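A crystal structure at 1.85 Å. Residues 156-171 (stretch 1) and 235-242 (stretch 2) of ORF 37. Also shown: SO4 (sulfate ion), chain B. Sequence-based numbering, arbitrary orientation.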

# COMPACT_ATOMS: atom_id res chain seq x y z
N VAL A 156 -1.16 11.25 -12.42
CA VAL A 156 -0.15 11.83 -11.52
C VAL A 156 0.40 10.82 -10.50
O VAL A 156 1.30 11.18 -9.76
CB VAL A 156 -0.61 13.14 -10.79
CG1 VAL A 156 -1.28 14.11 -11.79
CG2 VAL A 156 -1.49 12.85 -9.56
N TRP A 157 -0.11 9.58 -10.50
CA TRP A 157 0.30 8.50 -9.56
C TRP A 157 1.81 8.38 -9.38
O TRP A 157 2.31 8.48 -8.25
CB TRP A 157 -0.28 7.13 -10.01
CG TRP A 157 -0.25 6.07 -8.97
CD1 TRP A 157 0.44 4.89 -9.02
CD2 TRP A 157 -0.97 6.06 -7.72
NE1 TRP A 157 0.21 4.16 -7.86
CE2 TRP A 157 -0.66 4.86 -7.05
CE3 TRP A 157 -1.86 6.97 -7.10
CZ2 TRP A 157 -1.21 4.52 -5.79
CZ3 TRP A 157 -2.40 6.63 -5.82
CH2 TRP A 157 -2.05 5.42 -5.19
N ASP A 158 2.53 8.15 -10.49
CA ASP A 158 3.98 7.90 -10.46
C ASP A 158 4.72 9.14 -9.96
O ASP A 158 5.58 9.02 -9.11
CB ASP A 158 4.52 7.47 -11.83
CG ASP A 158 4.08 6.05 -12.23
OD1 ASP A 158 3.75 5.24 -11.33
OD2 ASP A 158 4.07 5.76 -13.45
N ALA A 159 4.35 10.31 -10.47
CA ALA A 159 4.99 11.57 -10.07
C ALA A 159 4.86 11.88 -8.58
O ALA A 159 5.85 12.28 -7.92
CB ALA A 159 4.45 12.74 -10.92
N LEU A 160 3.66 11.66 -8.04
CA LEU A 160 3.33 11.95 -6.64
C LEU A 160 4.08 11.00 -5.65
O LEU A 160 4.51 11.41 -4.56
CB LEU A 160 1.81 11.77 -6.48
CG LEU A 160 1.30 11.97 -5.04
CD1 LEU A 160 1.57 13.37 -4.50
CD2 LEU A 160 -0.21 11.60 -4.91
N ARG A 161 4.25 9.75 -6.08
CA ARG A 161 4.95 8.75 -5.28
C ARG A 161 6.49 8.93 -5.20
O ARG A 161 7.15 8.37 -4.29
CB ARG A 161 4.57 7.35 -5.76
CG ARG A 161 3.08 7.07 -5.49
CD ARG A 161 2.63 5.86 -6.33
NE ARG A 161 3.45 4.69 -6.01
CZ ARG A 161 3.15 3.81 -5.05
NH1 ARG A 161 2.04 3.92 -4.35
NH2 ARG A 161 3.97 2.80 -4.79
N ASP A 162 7.04 9.71 -6.10
CA ASP A 162 8.49 9.98 -6.10
C ASP A 162 8.88 10.70 -4.80
O ASP A 162 8.10 11.53 -4.27
CB ASP A 162 8.87 10.82 -7.32
CG ASP A 162 10.36 11.19 -7.30
OD1 ASP A 162 11.16 10.28 -7.55
OD2 ASP A 162 10.72 12.32 -6.92
N GLY A 163 10.04 10.32 -4.24
CA GLY A 163 10.59 10.94 -3.03
C GLY A 163 10.02 10.38 -1.73
O GLY A 163 10.33 10.86 -0.65
N ILE A 164 9.19 9.36 -1.85
CA ILE A 164 8.52 8.84 -0.69
C ILE A 164 8.87 7.38 -0.49
O ILE A 164 8.90 6.63 -1.47
CB ILE A 164 6.96 8.93 -0.88
CG1 ILE A 164 6.49 10.39 -0.97
CG2 ILE A 164 6.25 8.17 0.21
CD1 ILE A 164 6.09 11.03 0.35
N ILE A 165 9.07 6.96 0.76
CA ILE A 165 9.21 5.54 1.06
C ILE A 165 7.77 5.01 1.25
O ILE A 165 7.13 5.31 2.26
CB ILE A 165 10.04 5.29 2.30
CG1 ILE A 165 11.53 5.65 2.04
CG2 ILE A 165 9.96 3.77 2.70
CD1 ILE A 165 12.37 5.76 3.35
N SER A 166 7.28 4.29 0.24
CA SER A 166 5.91 3.78 0.22
C SER A 166 5.94 2.38 0.81
O SER A 166 7.02 1.84 1.02
CB SER A 166 5.39 3.76 -1.22
OG SER A 166 6.21 2.91 -2.02
N SER A 167 4.77 1.78 1.08
CA SER A 167 4.77 0.47 1.70
C SER A 167 5.37 -0.68 0.89
O SER A 167 5.91 -1.60 1.47
CB SER A 167 3.37 0.12 2.25
OG SER A 167 2.50 -0.29 1.19
N SER A 168 5.31 -0.60 -0.44
CA SER A 168 5.98 -1.56 -1.33
C SER A 168 7.52 -1.44 -1.32
O SER A 168 8.20 -2.34 -1.79
CB SER A 168 5.47 -1.33 -2.78
OG SER A 168 5.85 -0.04 -3.21
N LYS A 169 8.04 -0.33 -0.81
CA LYS A 169 9.50 -0.08 -0.70
C LYS A 169 9.98 -0.13 0.75
O LYS A 169 11.17 0.01 1.02
CB LYS A 169 9.86 1.30 -1.25
CG LYS A 169 9.73 1.41 -2.78
CD LYS A 169 10.11 2.79 -3.22
CE LYS A 169 9.52 3.08 -4.56
NZ LYS A 169 10.33 4.14 -5.23
N PHE A 170 9.09 -0.35 1.70
CA PHE A 170 9.50 -0.24 3.12
C PHE A 170 10.56 -1.29 3.58
O PHE A 170 11.54 -0.96 4.27
CB PHE A 170 8.28 -0.16 4.05
CG PHE A 170 8.65 0.17 5.48
CD1 PHE A 170 9.10 1.44 5.82
CD2 PHE A 170 8.58 -0.80 6.47
CE1 PHE A 170 9.48 1.75 7.15
CE2 PHE A 170 8.95 -0.52 7.81
CZ PHE A 170 9.41 0.76 8.15
N HIS A 171 10.36 -2.55 3.21
CA HIS A 171 11.36 -3.57 3.49
C HIS A 171 12.74 -3.20 2.90
O HIS A 171 13.75 -3.29 3.62
CB HIS A 171 10.89 -4.96 3.00
CG HIS A 171 11.90 -6.04 3.24
ND1 HIS A 171 12.70 -6.55 2.24
CD2 HIS A 171 12.25 -6.70 4.37
CE1 HIS A 171 13.51 -7.47 2.74
NE2 HIS A 171 13.25 -7.58 4.03
N ASN A 235 5.43 13.77 8.80
CA ASN A 235 6.82 13.82 8.28
C ASN A 235 7.00 14.08 6.78
O ASN A 235 8.05 14.61 6.36
CB ASN A 235 7.60 12.57 8.73
CG ASN A 235 6.92 11.28 8.32
OD1 ASN A 235 6.75 11.00 7.14
ND2 ASN A 235 6.51 10.49 9.32
N GLY A 236 6.01 13.73 5.98
CA GLY A 236 6.11 13.87 4.53
C GLY A 236 7.14 12.97 3.83
O GLY A 236 7.42 13.19 2.66
N ILE A 237 7.68 11.96 4.51
CA ILE A 237 8.67 11.03 3.90
C ILE A 237 8.12 9.62 3.67
O ILE A 237 8.65 8.86 2.85
CB ILE A 237 10.02 10.99 4.67
CG1 ILE A 237 9.91 10.18 5.97
CG2 ILE A 237 10.49 12.38 4.99
CD1 ILE A 237 11.28 9.87 6.60
N PHE A 238 7.04 9.29 4.38
CA PHE A 238 6.37 8.00 4.22
C PHE A 238 4.97 8.17 3.61
O PHE A 238 4.34 9.22 3.73
CB PHE A 238 6.20 7.25 5.53
CG PHE A 238 7.46 6.91 6.26
CD1 PHE A 238 8.34 5.97 5.72
CD2 PHE A 238 7.75 7.50 7.53
CE1 PHE A 238 9.53 5.61 6.42
CE2 PHE A 238 8.94 7.14 8.23
CZ PHE A 238 9.82 6.22 7.66
N GLY A 239 4.47 7.11 2.97
CA GLY A 239 3.11 7.09 2.47
C GLY A 239 2.72 5.70 2.00
O GLY A 239 3.59 4.87 1.68
N VAL A 240 1.42 5.44 1.93
CA VAL A 240 0.89 4.17 1.49
C VAL A 240 -0.37 4.35 0.63
O VAL A 240 -1.06 5.41 0.69
CB VAL A 240 0.55 3.21 2.67
CG1 VAL A 240 1.74 3.02 3.63
CG2 VAL A 240 -0.63 3.72 3.45
N SER A 241 -0.69 3.35 -0.18
CA SER A 241 -2.08 3.23 -0.62
C SER A 241 -2.58 1.89 -0.04
O SER A 241 -1.77 0.97 0.20
CB SER A 241 -2.24 3.28 -2.15
OG SER A 241 -1.49 2.25 -2.74
N LEU A 242 -3.86 1.78 0.23
CA LEU A 242 -4.39 0.56 0.75
C LEU A 242 -5.17 -0.18 -0.33
O LEU A 242 -5.72 0.44 -1.22
CB LEU A 242 -5.32 0.84 1.92
CG LEU A 242 -4.77 1.65 3.13
CD1 LEU A 242 -5.87 1.89 4.15
CD2 LEU A 242 -3.57 0.95 3.81
S SO4 B . 2.08 1.24 -1.77
O1 SO4 B . 3.49 1.33 -2.13
O2 SO4 B . 1.67 -0.17 -1.86
O3 SO4 B . 1.98 1.71 -0.41
O4 SO4 B . 1.31 2.14 -2.59
O HOH W 1 8.94 13.28 0.22

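Two short strands far apart in sequence can be joined by very few hydrogen bonds when side chains and a shared ligand complete the contact, and these stretches of ORF 37 illustrate the principle. They run parallel, burying 501 Å² between them. Ile165 N donates to Ile237 O (2.9 Å), and Gly239 N donates to Ile165 O (3.3 Å), so Ile165 uses both its backbone polar groups to straddle Phe238, the alternation typical of a parallel pairing.

Phe238, which has the most area covered, lies on the same face of the sheet as Ile165. Its CD1 meets Ile165 CB at 3.9 Å, and its CE1 reaches the ring edge of Phe170 at CE1, also 3.9 Å, making a small apolar cluster. Ile164 comes next. Its CD1 approaches Gly236 O at 3.4 Å, while its CG2 lies 3.5 Å from Gly239 N, close against a backbone that carries no side chain there. A water donates to both Gly163 O and Gly236 O, each at 2.9 Å, bridging the backbones nearby.

At the other end the link is indirect, through hydrogen bonds to a bound ion. A sulfate, probably from the crystallisation liquor, accepts hydrogen bonds from Arg161 NH1 to O4 (2.6 Å), Ser167 OG to O3 (2.6 Å) and Ser241 OG to O4 (2.8 Å), so that donors from both stretches meet on one ion.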